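Local structure of hydrolase, HAD superfamily, subfamily III A (Legionella pneumophila, 3N1U) at residues K17-C21 with L106-D111; E43-H48 with N73-R79; L55-M59 with Q82-T86; I67-N73 with Y89-K95; A134-A138 with R152-R156. The protein probably hydrolyses 3-deoxy-D-manno-octulosonate 8-phosphate to 3-deoxy-D-manno-octulosonate and inorganic phosphate, a metal-dependent step in lipopolysaccharide biosynthesis. All coordinates share one frame; numbering follows the deposited sequence. Where two conformers were deposited one is given.

Contact 1: residues K17-C21 with L106-D111; sequences KKIKC and LGLNDD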
# COMPACT_ATOMS: atom_id res chain seq x y z
N LYS A 17 -28.20 -15.12 -8.83
CA LYS A 17 -29.58 -15.17 -8.33
C LYS A 17 -29.84 -16.32 -7.36
O LYS A 17 -30.75 -16.24 -6.55
CB LYS A 17 -30.59 -15.27 -9.49
CG LYS A 17 -30.87 -13.95 -10.18
CD LYS A 17 -31.75 -14.16 -11.40
CE LYS A 17 -31.99 -12.86 -12.14
NZ LYS A 17 -33.24 -12.97 -12.97
N LYS A 18 -29.04 -17.39 -7.45
CA LYS A 18 -29.28 -18.60 -6.65
C LYS A 18 -28.58 -18.60 -5.30
O LYS A 18 -28.79 -19.51 -4.44
CB LYS A 18 -28.80 -19.84 -7.46
CG LYS A 18 -29.69 -20.06 -8.69
CD LYS A 18 -28.96 -20.89 -9.71
CE LYS A 18 -29.34 -22.31 -9.60
NZ LYS A 18 -28.33 -23.09 -10.36
N ILE A 19 -27.73 -17.61 -5.10
CA ILE A 19 -26.76 -17.69 -4.01
C ILE A 19 -27.42 -17.49 -2.63
O ILE A 19 -28.08 -16.48 -2.39
CB ILE A 19 -25.62 -16.68 -4.21
CG1 ILE A 19 -24.83 -16.95 -5.50
CG2 ILE A 19 -24.68 -16.74 -3.01
CD1 ILE A 19 -24.32 -18.43 -5.76
N LYS A 20 -27.22 -18.46 -1.75
CA LYS A 20 -27.76 -18.39 -0.41
C LYS A 20 -26.63 -18.33 0.63
O LYS A 20 -26.90 -18.09 1.81
CB LYS A 20 -28.67 -19.61 -0.16
CG LYS A 20 -30.01 -19.42 -0.90
CD LYS A 20 -31.05 -20.44 -0.54
CE LYS A 20 -32.40 -19.89 -1.04
NZ LYS A 20 -33.52 -20.81 -0.72
N CYS A 21 -25.39 -18.54 0.21
CA CYS A 21 -24.25 -18.37 1.12
C CYS A 21 -23.05 -17.95 0.32
O CYS A 21 -22.73 -18.57 -0.70
CB CYS A 21 -23.96 -19.71 1.84
SG CYS A 21 -22.51 -19.64 2.99
N LEU A 106 -25.57 -26.25 6.48
CA LEU A 106 -26.56 -25.33 5.91
C LEU A 106 -27.67 -26.02 5.11
O LEU A 106 -28.72 -25.43 4.93
CB LEU A 106 -25.87 -24.26 5.04
CG LEU A 106 -24.94 -23.29 5.77
CD1 LEU A 106 -24.53 -22.13 4.83
CD2 LEU A 106 -25.64 -22.73 7.00
N GLY A 107 -27.42 -27.22 4.59
CA GLY A 107 -28.48 -27.96 3.82
C GLY A 107 -28.64 -27.41 2.39
O GLY A 107 -29.67 -27.61 1.74
N LEU A 108 -27.59 -26.78 1.87
CA LEU A 108 -27.66 -26.12 0.56
C LEU A 108 -27.12 -26.96 -0.60
O LEU A 108 -26.25 -27.82 -0.42
CB LEU A 108 -26.90 -24.77 0.58
CG LEU A 108 -27.38 -23.64 1.50
CD1 LEU A 108 -26.47 -22.35 1.32
CD2 LEU A 108 -28.82 -23.31 1.21
N ASN A 109 -27.63 -26.69 -1.80
CA ASN A 109 -27.05 -27.31 -2.99
C ASN A 109 -25.72 -26.64 -3.33
O ASN A 109 -25.54 -25.44 -2.99
CB ASN A 109 -28.02 -27.20 -4.17
CG ASN A 109 -29.30 -27.95 -3.94
OD1 ASN A 109 -29.34 -28.92 -3.15
ND2 ASN A 109 -30.40 -27.49 -4.60
N ASP A 110 -24.84 -27.35 -4.05
CA ASP A 110 -23.54 -26.74 -4.50
C ASP A 110 -23.81 -25.41 -5.22
O ASP A 110 -23.11 -24.39 -5.00
CB ASP A 110 -22.75 -27.65 -5.48
CG ASP A 110 -22.12 -28.91 -4.81
OD1 ASP A 110 -21.56 -28.81 -3.71
OD2 ASP A 110 -22.21 -30.00 -5.39
N ASP A 111 -24.86 -25.37 -6.03
CA ASP A 111 -25.08 -24.19 -6.83
C ASP A 111 -25.68 -23.01 -6.04
O ASP A 111 -25.89 -21.95 -6.59
CB ASP A 111 -25.83 -24.48 -8.14
CG ASP A 111 -27.30 -24.85 -7.94
OD1 ASP A 111 -27.77 -24.93 -6.79
OD2 ASP A 111 -28.00 -25.06 -8.95
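Cys-21 and Lys-20 meet two leucines of the 106-111 loop through purely apolar packing. SG of Cys-21 stands anti to its own backbone N (chi1 178°), which carries the sulfur to within 3.7 Å of CD1 of Leu-106. CB of the same cysteine rests 3.7 Å from CD1 of Leu-108. Both methyls of Leu-108 turn to Lys-20, CD1 lying 3.8 Å from CB of the lysine and CD2 brushing its CB and CD. The extended remainder of Lys-20 then runs away from the loop, so this residue contributes hydrocarbon rather than charge.

The setting is the Rossmann-like core of a HAD hydrolase. Each loop carries the chain out of a helix, 3-17 or 96-106, and into one of two adjacent parallel strands, 21-24 and 113-117. Backbone hydrogen bonds of Lys-20 and Cys-21 with Glu-112 carry the pairing up to the strand starts, and Phe-113 packs against Cys-21 and both leucines.

A salt bridge makes up the polar share. The Lys-18 chain bends at chi3 (97°), bringing NZ to OD2 of Asp-111; their modelled separation of 2.4 Å is doubtful as an exact value. OD1 of Asp-111 stays 4.1 Å from NZ of Lys-18, making the grip one-sided. Close by, CD1 of Ile-19 approaches the backbone O of Asp-111 at 3.9 Å.

Contact 2: residues E43-H48 with N73-R79; sequences ELKSFH and NAVVDHR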
# COMPACT_ATOMS: atom_id res chain seq x y z
N GLU A 43 1.74 -10.69 14.85
CA GLU A 43 1.33 -10.70 13.41
C GLU A 43 0.11 -9.81 13.27
O GLU A 43 -0.72 -9.70 14.20
CB GLU A 43 0.92 -12.10 12.92
CG GLU A 43 1.93 -13.23 13.12
CD GLU A 43 1.27 -14.61 13.06
OE1 GLU A 43 0.95 -15.21 14.13
OE2 GLU A 43 1.04 -15.10 11.94
N LEU A 44 -0.04 -9.23 12.08
CA LEU A 44 -1.26 -8.46 11.83
C LEU A 44 -1.67 -8.76 10.43
O LEU A 44 -0.86 -9.25 9.62
CB LEU A 44 -0.97 -6.96 11.96
CG LEU A 44 -0.42 -6.44 13.26
CD1 LEU A 44 1.11 -6.31 13.16
CD2 LEU A 44 -1.00 -5.03 13.50
N LYS A 45 -2.95 -8.55 10.14
CA LYS A 45 -3.43 -8.51 8.76
C LYS A 45 -4.27 -7.24 8.62
O LYS A 45 -4.76 -6.69 9.62
CB LYS A 45 -4.37 -9.68 8.42
CG LYS A 45 -3.82 -11.07 8.81
CD LYS A 45 -4.84 -12.17 8.53
CE LYS A 45 -4.27 -13.55 8.86
NZ LYS A 45 -2.93 -13.91 8.19
N SER A 46 -4.54 -6.87 7.37
CA SER A 46 -5.25 -5.61 7.09
C SER A 46 -6.50 -5.94 6.30
O SER A 46 -6.39 -6.54 5.20
CB SER A 46 -4.32 -4.71 6.24
OG SER A 46 -3.14 -4.47 7.01
N PHE A 47 -7.69 -5.58 6.84
CA PHE A 47 -8.98 -5.86 6.17
C PHE A 47 -9.58 -4.55 5.68
O PHE A 47 -9.18 -3.50 6.16
CB PHE A 47 -9.93 -6.50 7.19
CG PHE A 47 -9.42 -7.80 7.75
CD1 PHE A 47 -9.61 -9.00 7.04
CD2 PHE A 47 -8.74 -7.83 8.97
CE1 PHE A 47 -9.10 -10.25 7.50
CE2 PHE A 47 -8.22 -9.05 9.46
CZ PHE A 47 -8.42 -10.28 8.75
N HIS A 48 -10.55 -4.57 4.77
CA HIS A 48 -11.03 -3.34 4.21
C HIS A 48 -12.48 -3.10 4.67
O HIS A 48 -13.32 -4.00 4.64
CB HIS A 48 -10.97 -3.41 2.66
CG HIS A 48 -11.12 -2.06 2.03
ND1 HIS A 48 -12.34 -1.38 1.97
CD2 HIS A 48 -10.20 -1.25 1.47
CE1 HIS A 48 -12.15 -0.20 1.40
NE2 HIS A 48 -10.86 -0.09 1.09
N ASN A 73 -4.06 -18.02 12.84
CA ASN A 73 -3.75 -17.11 13.94
C ASN A 73 -5.01 -16.38 14.49
O ASN A 73 -6.06 -16.37 13.85
CB ASN A 73 -2.66 -16.13 13.50
CG ASN A 73 -3.08 -15.34 12.28
OD1 ASN A 73 -3.82 -14.39 12.40
ND2 ASN A 73 -2.66 -15.78 11.09
N ALA A 74 -4.89 -15.78 15.67
CA ALA A 74 -5.99 -15.13 16.35
C ALA A 74 -6.49 -13.82 15.66
O ALA A 74 -7.61 -13.42 15.89
CB ALA A 74 -5.65 -14.88 17.82
N VAL A 75 -5.67 -13.19 14.80
CA VAL A 75 -6.21 -12.11 13.95
C VAL A 75 -7.56 -12.49 13.29
O VAL A 75 -8.50 -11.69 13.27
CB VAL A 75 -5.21 -11.72 12.83
CG1 VAL A 75 -5.86 -10.67 11.87
CG2 VAL A 75 -3.93 -11.17 13.42
N VAL A 76 -7.63 -13.70 12.73
CA VAL A 76 -8.81 -14.17 12.02
C VAL A 76 -10.02 -14.19 12.98
O VAL A 76 -11.07 -13.67 12.66
CB VAL A 76 -8.57 -15.56 11.35
CG1 VAL A 76 -9.86 -16.14 10.76
CG2 VAL A 76 -7.41 -15.43 10.28
N ASP A 77 -9.84 -14.75 14.19
CA ASP A 77 -10.92 -14.84 15.17
C ASP A 77 -11.44 -13.46 15.56
O ASP A 77 -12.69 -13.24 15.64
CB ASP A 77 -10.44 -15.59 16.42
CG ASP A 77 -9.92 -16.98 16.08
OD1 ASP A 77 -10.72 -17.86 15.68
OD2 ASP A 77 -8.72 -17.19 16.25
N HIS A 78 -10.51 -12.53 15.76
CA HIS A 78 -10.91 -11.15 16.11
C HIS A 78 -11.71 -10.51 15.02
O HIS A 78 -12.74 -9.89 15.28
CB HIS A 78 -9.71 -10.27 16.45
CG HIS A 78 -9.06 -10.63 17.74
ND1 HIS A 78 -7.76 -11.10 17.83
CD2 HIS A 78 -9.53 -10.59 19.01
CE1 HIS A 78 -7.46 -11.32 19.10
NE2 HIS A 78 -8.52 -11.03 19.83
N ARG A 79 -11.28 -10.69 13.78
CA ARG A 79 -12.05 -10.15 12.65
C ARG A 79 -13.43 -10.80 12.48
O ARG A 79 -14.43 -10.11 12.21
CB ARG A 79 -11.25 -10.22 11.35
CG ARG A 79 -11.98 -9.57 10.14
CD ARG A 79 -12.14 -8.03 10.30
NE ARG A 79 -12.64 -7.37 9.09
CZ ARG A 79 -13.36 -6.24 9.11
NH1 ARG A 79 -13.67 -5.65 10.29
NH2 ARG A 79 -13.80 -5.71 7.99
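Phe-47 offers one ring face to Arg-79 in a CH-pi contact: CG of the arginine stands 3.6 Å from the ring centroid, only 2° off the normal. Arg-79 reaches this place with CG anti to its backbone N and a bend at chi2 (66°), which lays CG and CD over the ring face; NE continues to 3.4 Å from CB of Phe-47. At the ring edge, near its plane, CG1 of Val-75 touches CE2 at 3.7 Å. That same methyl also meets CG of Lys-45 at 3.7 Å, while CG2 of Val-75 faces the backbone O of Glu-43.

Polar ends look elsewhere for partners. NZ of Lys-45 and ND2 of Asn-73 are 3.5 Å apart, but both are donors; the lysine instead forms a salt bridge with Asp-27, a calcium ligand and predicted substrate-binding residue. NH1 of Arg-79 is held by Gln-82, and OE1 of Glu-43 by Asn-39 of a neighbouring subunit.

Helix 74-79 lies across strand 43-48 at 41°, with their axes 8.7 Å apart at closest approach. The strand pairs with strand 34-38 of its own chain and, antiparallel, with a strand of the neighbouring subunit, so the sheet continues across the interface.

Contact 3: residues L55-M59 with Q82-T86; sequences LKLLM and QLGIT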
# COMPACT_ATOMS: atom_id res chain seq x y z
N LEU A 55 -20.20 -7.79 3.54
CA LEU A 55 -20.63 -9.00 4.27
C LEU A 55 -21.80 -8.71 5.19
O LEU A 55 -22.72 -9.50 5.27
CB LEU A 55 -19.43 -9.60 5.03
CG LEU A 55 -18.23 -9.99 4.13
CD1 LEU A 55 -17.12 -10.65 4.97
CD2 LEU A 55 -18.69 -10.97 2.99
N LYS A 56 -21.79 -7.55 5.85
CA LYS A 56 -22.93 -7.20 6.69
C LYS A 56 -24.21 -6.97 5.91
O LYS A 56 -25.33 -7.26 6.41
CB LYS A 56 -22.63 -5.96 7.55
CG LYS A 56 -21.58 -6.19 8.64
CD LYS A 56 -21.23 -4.83 9.21
CE LYS A 56 -20.44 -4.96 10.49
NZ LYS A 56 -20.23 -3.57 11.03
N LEU A 57 -24.07 -6.44 4.70
CA LEU A 57 -25.25 -6.26 3.85
C LEU A 57 -25.80 -7.61 3.40
O LEU A 57 -27.03 -7.79 3.33
CB LEU A 57 -24.92 -5.42 2.62
CG LEU A 57 -24.66 -3.91 2.89
CD1 LEU A 57 -24.05 -3.14 1.68
CD2 LEU A 57 -25.92 -3.22 3.33
N LEU A 58 -24.92 -8.54 3.04
CA LEU A 58 -25.47 -9.87 2.69
C LEU A 58 -26.25 -10.43 3.85
O LEU A 58 -27.39 -10.93 3.71
CB LEU A 58 -24.34 -10.86 2.33
CG LEU A 58 -23.64 -10.65 0.98
CD1 LEU A 58 -22.58 -11.75 0.77
CD2 LEU A 58 -24.67 -10.67 -0.14
N MSE A 59 -25.66 -10.39 5.02
CA MSE A 59 -26.34 -10.98 6.18
C MSE A 59 -27.65 -10.26 6.56
O MSE A 59 -28.61 -10.93 6.99
CB MSE A 59 -25.35 -11.03 7.37
CG MSE A 59 -24.19 -12.05 7.09
SE MSE A 59 -23.08 -12.28 8.71
CE MSE A 59 -21.98 -10.76 8.37
N GLN A 82 -15.73 -9.39 15.05
CA GLN A 82 -16.09 -8.00 14.68
C GLN A 82 -17.24 -8.00 13.71
O GLN A 82 -18.16 -7.19 13.85
CB GLN A 82 -14.93 -7.23 13.98
CG GLN A 82 -13.91 -6.64 14.91
CD GLN A 82 -12.87 -5.78 14.19
OE1 GLN A 82 -12.72 -5.81 12.95
NE2 GLN A 82 -12.12 -5.02 14.99
N LEU A 83 -17.17 -8.89 12.72
CA LEU A 83 -18.19 -8.94 11.68
C LEU A 83 -19.43 -9.79 12.02
O LEU A 83 -20.41 -9.79 11.27
CB LEU A 83 -17.56 -9.42 10.37
CG LEU A 83 -16.56 -8.44 9.76
CD1 LEU A 83 -16.01 -9.03 8.46
CD2 LEU A 83 -17.17 -7.04 9.56
N GLY A 84 -19.40 -10.47 13.16
CA GLY A 84 -20.51 -11.39 13.56
C GLY A 84 -20.64 -12.61 12.67
O GLY A 84 -21.74 -13.20 12.53
N ILE A 85 -19.52 -13.04 12.12
CA ILE A 85 -19.51 -14.23 11.26
C ILE A 85 -19.25 -15.46 12.11
O ILE A 85 -18.15 -15.58 12.66
CB ILE A 85 -18.39 -14.14 10.19
CG1 ILE A 85 -18.81 -13.08 9.16
CG2 ILE A 85 -18.17 -15.52 9.52
CD1 ILE A 85 -17.74 -12.50 8.29
N THR A 86 -20.23 -16.37 12.19
CA THR A 86 -20.06 -17.57 13.03
C THR A 86 -19.61 -18.83 12.27
O THR A 86 -18.98 -19.70 12.86
CB THR A 86 -21.31 -17.89 13.84
OG1 THR A 86 -22.35 -18.23 12.93
CG2 THR A 86 -21.73 -16.67 14.68
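Leu-55 of helix 49-60 meets Leu-83 and Ile-85 where helix 74-83 ends in a Schellman motif, the positive phi of Gly-84 turning the chain toward strand 87-89. The exit belongs to a beta-alpha-beta unit of the Rossmann-like HAD core, in which helix 74-83 links the parallel, adjacent strands 64-68 and 87-89. No hydrogen bond crosses between the segments, so the fit depends on the shapes of the side chains.

The tight part faces the sheet. CD1 of Leu-55 approaches two methyls at once, CD1 of Ile-85 at 3.9 Å and CD1 of Leu-83 at 4.0 Å, and the leucine crosses each partner at a slant. All three residues are buried. Val-65 of strand 64-68 packs against both Leu-55 and Ile-85, while Val-159 and Cys-163 of helix 158-169 touch Leu-55 as well.

Toward solvent the contact becomes sparse. The outstretched chain of Lys-56 meets the side chain of Leu-83 roughly at a right angle, and its CE touches CD2 of the leucine at 4.0 Å; the exposed Gly-84 adds backbone alone. Met-59, partly exposed and present as selenomethionine, reaches both Ile-85 and the helix terminus. Its chain bends at chi3 (-85°), turning CE toward the C-terminal end of helix 74-83. SE remains 4.2 Å from O of Gly-84, whereas CE comes to 4.0 Å from CG1 of Ile-85 and reaches 3.4 Å from the backbone O of Leu-83.

Contact 4: residues I67-N73 with Y89-K95; sequences IITTAQN and YKGQVDK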
# COMPACT_ATOMS: atom_id res chain seq x y z
N ILE A 67 -16.36 -18.29 6.21
CA ILE A 67 -14.95 -18.21 5.84
C ILE A 67 -14.30 -19.61 5.89
O ILE A 67 -14.56 -20.39 6.79
CB ILE A 67 -14.19 -17.23 6.76
CG1 ILE A 67 -14.04 -15.84 6.07
CG2 ILE A 67 -12.73 -17.75 7.04
CD1 ILE A 67 -15.41 -15.04 5.91
N ILE A 68 -13.42 -19.90 4.92
CA ILE A 68 -12.60 -21.12 4.99
C ILE A 68 -11.17 -20.66 4.69
O ILE A 68 -10.87 -20.15 3.60
CB ILE A 68 -13.02 -22.23 3.97
CG1 ILE A 68 -14.48 -22.62 4.17
CG2 ILE A 68 -12.07 -23.47 4.10
CD1 ILE A 68 -15.01 -23.69 3.17
N THR A 69 -10.30 -20.84 5.67
CA THR A 69 -8.95 -20.29 5.54
C THR A 69 -7.88 -21.29 5.99
O THR A 69 -8.16 -22.14 6.87
CB THR A 69 -8.78 -18.95 6.36
OG1 THR A 69 -7.44 -18.49 6.20
CG2 THR A 69 -9.03 -19.17 7.84
N THR A 70 -6.68 -21.16 5.39
CA THR A 70 -5.48 -21.85 5.89
C THR A 70 -4.87 -21.14 7.11
O THR A 70 -4.24 -21.80 7.96
CB THR A 70 -4.44 -22.03 4.76
OG1 THR A 70 -5.08 -22.70 3.66
CG2 THR A 70 -3.19 -22.87 5.23
N ALA A 71 -5.10 -19.82 7.22
CA ALA A 71 -4.62 -19.05 8.37
C ALA A 71 -5.13 -19.69 9.68
O ALA A 71 -6.24 -20.22 9.72
CB ALA A 71 -5.06 -17.53 8.26
N GLN A 72 -4.30 -19.67 10.72
CA GLN A 72 -4.64 -20.25 12.03
C GLN A 72 -4.57 -19.20 13.14
O GLN A 72 -4.94 -19.46 14.26
CB GLN A 72 -3.65 -21.36 12.40
CG GLN A 72 -3.89 -22.69 11.69
CD GLN A 72 -2.96 -23.80 12.14
OE1 GLN A 72 -1.78 -23.57 12.41
NE2 GLN A 72 -3.49 -25.04 12.19
N ASN A 73 -4.06 -18.02 12.84
CA ASN A 73 -3.75 -17.11 13.94
C ASN A 73 -5.01 -16.38 14.49
O ASN A 73 -6.06 -16.37 13.85
CB ASN A 73 -2.66 -16.13 13.50
CG ASN A 73 -3.08 -15.34 12.28
OD1 ASN A 73 -3.82 -14.39 12.40
ND2 ASN A 73 -2.66 -15.78 11.09
N TYR A 89 -13.78 -21.56 9.35
CA TYR A 89 -12.92 -22.73 9.42
C TYR A 89 -11.51 -22.28 9.20
O TYR A 89 -11.19 -21.73 8.13
CB TYR A 89 -13.29 -23.78 8.35
CG TYR A 89 -14.73 -24.29 8.41
CD1 TYR A 89 -15.79 -23.51 7.95
CD2 TYR A 89 -15.03 -25.57 8.93
CE1 TYR A 89 -17.14 -23.98 8.00
CE2 TYR A 89 -16.35 -26.04 8.98
CZ TYR A 89 -17.40 -25.23 8.53
OH TYR A 89 -18.70 -25.67 8.58
N LYS A 90 -10.65 -22.58 10.18
CA LYS A 90 -9.27 -22.11 10.19
C LYS A 90 -8.28 -23.27 10.04
O LYS A 90 -8.64 -24.41 10.34
CB LYS A 90 -8.99 -21.46 11.55
CG LYS A 90 -9.52 -20.02 11.68
CD LYS A 90 -8.73 -19.30 12.74
CE LYS A 90 -8.64 -20.15 14.00
NZ LYS A 90 -7.78 -19.51 15.03
N GLY A 91 -7.06 -22.97 9.58
CA GLY A 91 -6.03 -24.01 9.44
C GLY A 91 -6.32 -25.06 8.40
O GLY A 91 -5.81 -26.17 8.51
N GLN A 92 -7.16 -24.76 7.40
CA GLN A 92 -7.59 -25.81 6.43
C GLN A 92 -6.63 -25.69 5.27
O GLN A 92 -6.64 -24.67 4.56
CB GLN A 92 -9.03 -25.55 5.92
CG GLN A 92 -10.07 -25.47 7.09
CD GLN A 92 -10.13 -26.79 7.89
OE1 GLN A 92 -10.43 -27.85 7.34
NE2 GLN A 92 -9.84 -26.73 9.20
N VAL A 93 -5.76 -26.70 5.11
CA VAL A 93 -4.74 -26.65 4.07
C VAL A 93 -5.37 -27.14 2.77
O VAL A 93 -5.28 -26.47 1.73
CB VAL A 93 -3.53 -27.54 4.42
CG1 VAL A 93 -2.70 -27.86 3.17
CG2 VAL A 93 -2.69 -26.87 5.52
N ASP A 94 -5.98 -28.33 2.83
CA ASP A 94 -6.95 -28.75 1.83
C ASP A 94 -8.33 -28.35 2.37
O ASP A 94 -8.66 -28.71 3.51
CB ASP A 94 -6.90 -30.27 1.60
CG ASP A 94 -7.67 -30.71 0.35
OD1 ASP A 94 -8.91 -30.56 0.31
OD2 ASP A 94 -7.03 -31.22 -0.59
N LYS A 95 -9.11 -27.62 1.55
CA LYS A 95 -10.36 -26.94 1.97
C LYS A 95 -11.64 -27.73 1.66
O LYS A 95 -12.74 -27.33 2.08
CB LYS A 95 -10.44 -25.56 1.29
CG LYS A 95 -9.28 -24.59 1.73
CD LYS A 95 -9.52 -23.17 1.21
CE LYS A 95 -8.49 -22.20 1.84
NZ LYS A 95 -8.71 -20.82 1.35
O HOH W 1 -6.18 -20.09 2.69
O HOH W 2 -3.73 -24.02 1.79
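Thr-70 and Gln-92 share a short bond, OG1 donating to the backbone O of Gln-92 at 2.7 Å. Beside it Gln-92 N donates almost straight (172°) to Thr-69 O at 2.9 Å. Tyr-89 N to Ile-67 O, and Thr-69 N to Tyr-89 O at 2.8 Å, form the last parallel pairing of strands 64-68 and 87-89. Gly-91 N bonds to Ala-71 O from above the carbonyl plane. Thr-69 OG1 accepts from Ala-71 N in an ST turn.

Two lysines reach across. NZ of Lys-90 donates to Gln-72 O at 2.9 Å and also forms a salt bridge with Asp-77. NZ of Lys-95 reaches Ile-68 O at 3.2 Å, and one water joins it to Thr-70 N. Packing follows outward: CG2 of Ile-68 lies 3.8 Å from CG of Lys-95, and the Ile-68 and Tyr-89 side chains lie side by side, pointing the same way.

Extended, Lys-95 also forms salt bridges with Asp-122 and the calcium ligand Asp-25. This lysine and Thr-69, directly after strand 64-68, are consistent with the motif lysine and threonine of HAD phosphatases, and the dense bonding implies that both loops are held firmly beside the metal site.

Contact 5: residues A134-A138 with R152-R156; sequences AVSNA and RTGGR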
# COMPACT_ATOMS: atom_id res chain seq x y z
N ALA A 134 -12.71 -15.29 -8.65
CA ALA A 134 -11.30 -14.94 -8.43
C ALA A 134 -11.18 -13.45 -8.12
O ALA A 134 -11.76 -12.64 -8.81
CB ALA A 134 -10.44 -15.28 -9.66
N VAL A 135 -10.45 -13.10 -7.06
CA VAL A 135 -9.98 -11.67 -6.91
C VAL A 135 -9.03 -11.35 -8.08
O VAL A 135 -8.44 -12.27 -8.70
CB VAL A 135 -9.30 -11.40 -5.54
CG1 VAL A 135 -10.35 -11.56 -4.39
CG2 VAL A 135 -8.06 -12.29 -5.28
N SER A 136 -8.89 -10.07 -8.44
CA SER A 136 -8.13 -9.77 -9.66
C SER A 136 -6.65 -10.12 -9.50
O SER A 136 -5.97 -10.30 -10.47
CB SER A 136 -8.27 -8.29 -10.08
OG SER A 136 -7.61 -7.41 -9.20
N ASN A 137 -6.14 -10.17 -8.26
CA ASN A 137 -4.72 -10.46 -8.00
C ASN A 137 -4.49 -11.99 -7.78
O ASN A 137 -3.43 -12.41 -7.27
CB ASN A 137 -4.25 -9.70 -6.71
CG ASN A 137 -5.18 -9.96 -5.55
OD1 ASN A 137 -6.36 -9.76 -5.67
ND2 ASN A 137 -4.67 -10.47 -4.41
N ALA A 138 -5.48 -12.81 -8.13
CA ALA A 138 -5.36 -14.25 -7.94
C ALA A 138 -4.26 -14.83 -8.81
O ALA A 138 -3.88 -14.21 -9.84
CB ALA A 138 -6.71 -14.98 -8.23
N ARG A 152 -11.49 -5.26 -8.63
CA ARG A 152 -10.62 -4.89 -7.53
C ARG A 152 -9.78 -6.05 -7.00
O ARG A 152 -10.12 -7.23 -7.22
CB ARG A 152 -11.44 -4.23 -6.40
CG ARG A 152 -11.98 -2.85 -6.81
CD ARG A 152 -13.31 -2.54 -6.09
NE ARG A 152 -14.07 -1.38 -6.61
CZ ARG A 152 -15.04 -1.46 -7.52
NH1 ARG A 152 -15.39 -2.63 -8.05
NH2 ARG A 152 -15.72 -0.36 -7.89
N THR A 153 -8.70 -5.73 -6.28
CA THR A 153 -7.78 -6.71 -5.70
C THR A 153 -8.27 -7.06 -4.28
O THR A 153 -9.08 -6.31 -3.70
CB THR A 153 -6.28 -6.23 -5.66
OG1 THR A 153 -6.22 -5.10 -4.80
CG2 THR A 153 -5.76 -5.79 -7.09
N GLY A 154 -7.80 -8.19 -3.77
CA GLY A 154 -8.10 -8.68 -2.39
C GLY A 154 -7.72 -7.58 -1.39
O GLY A 154 -6.66 -6.90 -1.54
N GLY A 155 -8.56 -7.44 -0.35
CA GLY A 155 -8.42 -6.36 0.65
C GLY A 155 -8.61 -4.95 0.18
O GLY A 155 -8.27 -4.02 0.88
N ARG A 156 -9.14 -4.75 -1.02
CA ARG A 156 -9.32 -3.39 -1.49
C ARG A 156 -10.76 -3.15 -1.93
O ARG A 156 -11.03 -2.17 -2.63
CB ARG A 156 -8.37 -3.09 -2.65
CG ARG A 156 -6.91 -3.21 -2.26
CD ARG A 156 -6.61 -2.22 -1.15
NE ARG A 156 -5.17 -2.08 -0.92
CZ ARG A 156 -4.51 -2.70 0.06
NH1 ARG A 156 -5.16 -3.54 0.87
NH2 ARG A 156 -3.20 -2.49 0.19
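Ser-136 and Thr-153 bring two turns together, their CA atoms 5.0 Å apart: a type I turn from Val-135 to Ala-138 faces a type II turn from Thr-153 to Arg-156. A weak backbone bond, Ser-136 N to Arg-152 O at 3.3 Å, links the two.

Asn-137 bonds across the gap. Its CG sits between the backbone N and the carbonyl carbon (chi1 51°), a rotation that points the amide at the opposite turn, where OD1 receives Gly-154 N at 2.9 Å. The hydrogen bond is nearly straight (169° at the hydrogen), although the donor stands 41° above the carbonyl plane instead of lying on a lone pair. OD1 also lies 3.4 Å from CA of Thr-153, and the Asn-137 and Thr-153 side chains cross at about a right angle. ND2 turns to a weak bond with Gly-28 O.

Ser-136 is less committed. Its OG is 3.2 Å from Arg-152 O, but Glu-151 O is a rival acceptor and the proton is not settled. CG2 of Thr-153 presses on the same OG at 3.2 Å. Nearby, CB of Val-135 approaches Gly-154 N at 4.0 Å, and this buried valine touches the calcium ligand Asp-118.

Both turns lie at the C-terminal end of the parallel sheet, the first in the loop from strand 131-134 to helix 140-145, the second in that from the adjacent strand 148-149 to helix 158-169. Glu-161 of helix 158-169 anchors Arg-152 by a salt bridge, and Gln-50 of another subunit, not the one that extends the sheet of strand 43-48, bonds to Asn-137 O.

Contacts 2, 4 and 5 gather near the metal site, while contact 1 lies beyond the centre of the chain from contacts 2 and 5, its centre about 27 Å and 23 Å from theirs. Contacts 2 and 4 share Asn-73 and are locked by the salt bridge of Asp-77 OD2 with Lys-90 NZ at 2.8 Å; both supply a lysine salt-bridged to a calcium ligand. Contact 5 meets contact 2 where CB of His-48 lies 3.3 Å from O of Gly-155. Contact 3 reaches contact 4 through CD1 of Ile-85 and CD1 of Ile-67, 4.2 Å apart, and contacts 2-4 are nested within the sequence loop closed by contact 1.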